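Local coordinates for C-type lectin domain family 4 member F (PDB 6JJJ), which acts as a Kupffer-cell receptor of the C-type lectin family that binds galactose and fucose and could take part in endocytosis, at the interface of chains A and B. Coordinates in Å, arbitrary orientation; residue numbers count along the deposited sequence, not the author numbering. Chains: chain A/B, C-type lectin domain family 4 member F.

Contact 1: the interface of chains A and B. Residues chain A 18, 21-22, 25; chain B 17, 20, 154-155.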
# COMPACT_ATOMS: atom_id res chain seq x y z
N ASN A 18 5.29 -0.41 -9.67
CA ASN A 18 4.11 0.44 -9.83
C ASN A 18 2.84 -0.40 -9.87
O ASN A 18 1.82 -0.02 -9.29
CB ASN A 18 4.23 1.28 -11.10
CG ASN A 18 3.08 2.25 -11.26
OD1 ASN A 18 2.78 3.03 -10.36
ND2 ASN A 18 2.42 2.20 -12.42
N LEU A 21 1.41 -1.09 -6.55
CA LEU A 21 0.84 0.10 -5.92
C LEU A 21 -0.62 0.26 -6.32
O LEU A 21 -1.50 0.48 -5.47
CB LEU A 21 1.64 1.34 -6.31
CG LEU A 21 3.02 1.50 -5.70
CD1 LEU A 21 3.77 2.62 -6.40
CD2 LEU A 21 2.93 1.79 -4.21
N GLN A 22 -0.91 0.15 -7.62
CA GLN A 22 -2.29 0.26 -8.09
C GLN A 22 -3.18 -0.77 -7.39
O GLN A 22 -4.34 -0.49 -7.08
CB GLN A 22 -2.34 0.08 -9.61
CG GLN A 22 -1.59 1.17 -10.38
CD GLN A 22 -1.39 0.84 -11.85
OE1 GLN A 22 -1.82 -0.21 -12.33
NE2 GLN A 22 -0.72 1.73 -12.57
N ALA A 25 -3.35 0.12 -3.60
CA ALA A 25 -4.05 1.40 -3.56
C ALA A 25 -5.56 1.21 -3.73
O ALA A 25 -6.34 2.05 -3.27
CB ALA A 25 -3.52 2.34 -4.63
N GLN B 17 6.54 7.60 -6.90
CA GLN B 17 6.34 6.25 -6.40
C GLN B 17 6.43 6.20 -4.89
O GLN B 17 5.74 5.41 -4.24
CB GLN B 17 7.38 5.33 -7.05
CG GLN B 17 7.05 3.86 -7.06
CD GLN B 17 7.98 3.06 -7.97
OE1 GLN B 17 9.21 3.16 -7.86
NE2 GLN B 17 7.40 2.29 -8.88
N VAL B 20 3.11 8.01 -3.06
CA VAL B 20 1.90 7.20 -2.94
C VAL B 20 2.06 6.16 -1.84
O VAL B 20 1.07 5.77 -1.20
CB VAL B 20 1.55 6.57 -4.30
CG1 VAL B 20 1.45 7.64 -5.38
CG2 VAL B 20 2.57 5.52 -4.67
N TRP B 154 -1.36 10.42 -11.07
CA TRP B 154 -0.91 9.05 -10.91
C TRP B 154 -2.08 8.10 -11.10
O TRP B 154 -3.17 8.32 -10.56
CB TRP B 154 -0.30 8.86 -9.51
CG TRP B 154 0.28 7.50 -9.28
CD1 TRP B 154 1.56 7.10 -9.55
CD2 TRP B 154 -0.39 6.36 -8.73
NE1 TRP B 154 1.73 5.78 -9.20
CE2 TRP B 154 0.55 5.30 -8.70
CE3 TRP B 154 -1.68 6.13 -8.27
CZ2 TRP B 154 0.22 4.04 -8.22
CZ3 TRP B 154 -2.00 4.87 -7.79
CH2 TRP B 154 -1.05 3.84 -7.77
N SER B 155 -1.84 7.03 -11.86
CA SER B 155 -2.88 6.04 -12.13
C SER B 155 -2.28 4.65 -12.34
O SER B 155 -1.25 4.50 -13.00
CB SER B 155 -3.70 6.44 -13.35
OG SER B 155 -2.89 6.49 -14.52
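A:Asn18, A:Leu21 and A:Gln22 of one neck helix meet B:Trp154 of the neighbour, in an interface of coiled-coil type that helps hold the lectin domains together as a trimer. Helix 9-25 of each chain takes part, but chain B also adds the end of its modelled chain, B:Trp154 and B:Ser155. The indole hides 69 Å² of its surface against chain A. With CG of B:Trp154 anti to the backbone N (chi1 -176°), the ring reaches toward helix 9-25 of chain A and presents its six-membered end; a long, flat indole can pack there and still offer its N-H to a polar partner. CZ2 of B:Trp154 lies 3.6 Å from CB of A:Leu21, and the backbone carbonyl carbon of A:Leu21 sits at the ring edge, in its plane. CH2 of B:Trp154 touches the aliphatic CG of A:Gln22 at 3.8 Å, a use of glutamine's methylenes that leaves its amide to extend toward B:Ser155. That amide nitrogen is near the backbone oxygen of B:Ser155, but its N-H groups as modelled point elsewhere and make no hydrogen bond. OD1 of A:Asn18 takes a weak hydrogen bond from the indole NE1 of B:Trp154 at 3.2 Å, bent (126° at H) because the oxygen lies off the ring plane and to one side of the N-H direction. A short side chain with an acceptor oxygen suits this place; its amide stands nearly perpendicular to the ring.

Leucine's branched apolar end suits a double contact: CD1 of A:Leu21 meets CG of B:Gln17 and CG2 of B:Val20, each at 3.6 Å, crossing both side chains at about a right angle. B:Val20 also backs the indole, its CG1 lying 4.0 Å above one face of the B:Trp154 ring, toward the rim. The site thereby ties the neck helix of one subunit to both the helix and the C-terminal tail of the next.

Contact 2: the interface of chains A and B. Residues chain A 24-26; chain B 24, 29-30, 35, 154.
In A:Ile24 and B:Ile24, CG1 is anti to the backbone N (chi1 -176° in each), and this throws the longer branch of both side chains inward, where CG1 of A:Ile24 meets CG1 of B:Ile24 at 4.0 Å. They lie near the C-terminal ends of the neck helices, which run in coiled-coil fashion into the C-type lectin domain. The two branches cross at a slant, and the pairing is uneven, because CD1 of B:Ile24 also comes within 3.6 Å of the backbone O of A:Ile24. A beta-branched, wholly apolar side chain suits this spot, being stiff and bulky enough to pack between the closely spaced helices.

B:Tyr30 likewise has CG anti to its backbone N (chi1 175°), which sends its ring past A:Ala25, back alongside the end of helix 9-25 of chain A, and leaves CB facing A:Ala25. The methyl CB of A:Ala25 rests 3.7 Å from CB of B:Tyr30. A methyl group is small enough to allow the end of helix 9-25 to come close to strand 28-31, and this approach brings the backbones together: the amide N of B:Tyr30 donates a hydrogen bond to the carbonyl O of A:Ala25 at 2.9 Å (161° at H). As the last residue of the helix, A:Ala25 probably has no helical partner for its oxygen, and the strand amide of the neighbour serves instead.

The same methyl lies near two aromatic rings of chain B, a little beyond close contact, with CH2 of B:Trp154 at 4.3 Å and CE1 of B:Phe35 at 4.4 Å. Within chain B these rings probably steady the tyrosine: its CD2 sits 3.9 Å above one face of B:Phe35, toward the rim, and lies at the edge of the B:Trp154 indole, in its plane. Alongside the tyrosine ring runs the extended chain of A:Gln26, pointing the same way, with its CG 4.0 Å from CD1 of B:Tyr30.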
# COMPACT_ATOMS: atom_id res chain seq x y z
N ILE A 24 -2.68 -2.46 -4.20
CA ILE A 24 -2.93 -2.16 -2.80
C ILE A 24 -3.60 -0.80 -2.66
O ILE A 24 -4.34 -0.57 -1.70
CB ILE A 24 -1.62 -2.23 -1.99
CG1 ILE A 24 -1.91 -2.00 -0.50
CG2 ILE A 24 -0.62 -1.20 -2.49
CD1 ILE A 24 -2.89 -3.00 0.13
N ALA A 25 -3.35 0.12 -3.60
CA ALA A 25 -4.05 1.40 -3.56
C ALA A 25 -5.56 1.21 -3.73
O ALA A 25 -6.34 2.05 -3.27
CB ALA A 25 -3.52 2.34 -4.63
N GLN A 26 -5.98 0.13 -4.38
CA GLN A 26 -7.39 -0.21 -4.51
C GLN A 26 -7.81 -1.29 -3.52
O GLN A 26 -8.86 -1.91 -3.70
CB GLN A 26 -7.69 -0.63 -5.95
CG GLN A 26 -7.33 0.44 -6.96
CD GLN A 26 -7.60 0.02 -8.39
OE1 GLN A 26 -8.75 -0.21 -8.77
NE2 GLN A 26 -6.55 -0.09 -9.19
N ILE B 24 -0.92 5.39 0.97
CA ILE B 24 -1.59 4.13 1.28
C ILE B 24 -1.06 3.53 2.58
O ILE B 24 -1.79 2.82 3.28
CB ILE B 24 -1.46 3.14 0.11
CG1 ILE B 24 -2.24 1.85 0.40
CG2 ILE B 24 0.00 2.80 -0.13
CD1 ILE B 24 -3.73 2.05 0.65
N LYS B 29 -7.13 5.64 0.36
CA LYS B 29 -7.66 4.72 -0.64
C LYS B 29 -7.79 5.43 -1.98
O LYS B 29 -8.31 6.55 -2.05
CB LYS B 29 -9.00 4.15 -0.21
CG LYS B 29 -8.88 2.90 0.65
CD LYS B 29 -8.39 3.24 2.05
CE LYS B 29 -8.30 2.00 2.93
NZ LYS B 29 -7.10 1.16 2.63
N TYR B 30 -7.34 4.76 -3.04
CA TYR B 30 -7.37 5.31 -4.39
C TYR B 30 -8.72 5.03 -5.04
O TYR B 30 -9.33 3.98 -4.82
CB TYR B 30 -6.25 4.69 -5.23
CG TYR B 30 -6.29 5.11 -6.69
CD1 TYR B 30 -7.07 4.43 -7.61
CD2 TYR B 30 -5.53 6.18 -7.13
CE1 TYR B 30 -7.11 4.82 -8.94
CE2 TYR B 30 -5.56 6.58 -8.46
CZ TYR B 30 -6.35 5.89 -9.36
OH TYR B 30 -6.37 6.28 -10.68
N PHE B 35 -7.08 10.28 -4.31
CA PHE B 35 -6.86 9.53 -3.08
C PHE B 35 -7.83 10.02 -2.02
O PHE B 35 -8.00 11.23 -1.84
CB PHE B 35 -5.41 9.67 -2.60
CG PHE B 35 -4.44 8.79 -3.33
CD1 PHE B 35 -4.28 7.47 -2.97
CD2 PHE B 35 -3.69 9.30 -4.38
CE1 PHE B 35 -3.38 6.66 -3.65
CE2 PHE B 35 -2.79 8.49 -5.06
CZ PHE B 35 -2.64 7.17 -4.69
N TRP B 154 -1.36 10.42 -11.07
CA TRP B 154 -0.91 9.05 -10.91
C TRP B 154 -2.08 8.10 -11.10
O TRP B 154 -3.17 8.32 -10.56
CB TRP B 154 -0.30 8.86 -9.51
CG TRP B 154 0.28 7.50 -9.28
CD1 TRP B 154 1.56 7.10 -9.55
CD2 TRP B 154 -0.39 6.36 -8.73
NE1 TRP B 154 1.73 5.78 -9.20
CE2 TRP B 154 0.55 5.30 -8.70
CE3 TRP B 154 -1.68 6.13 -8.27
CZ2 TRP B 154 0.22 4.04 -8.22
CZ3 TRP B 154 -2.00 4.87 -7.79
CH2 TRP B 154 -1.05 3.84 -7.77

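The C-alpha centres of contact 1 and contact 2 lie about 7 Å apart, and the two share A:Ala25 and B:Trp154, so they are best read as adjoining parts of one interface. Both use helix 9-25 of each chain. Contact 1 sits on the flank of the helices, whereas contact 2 lies where they enter the lectin domain and adds strands 28-31 and 34-38 of chain B. In these patches chain A offers mainly its helix and chain B also its domain; this asymmetry, and the lack of an exact two-fold, fit a trimer in which each subunit presents different faces to its two neighbours.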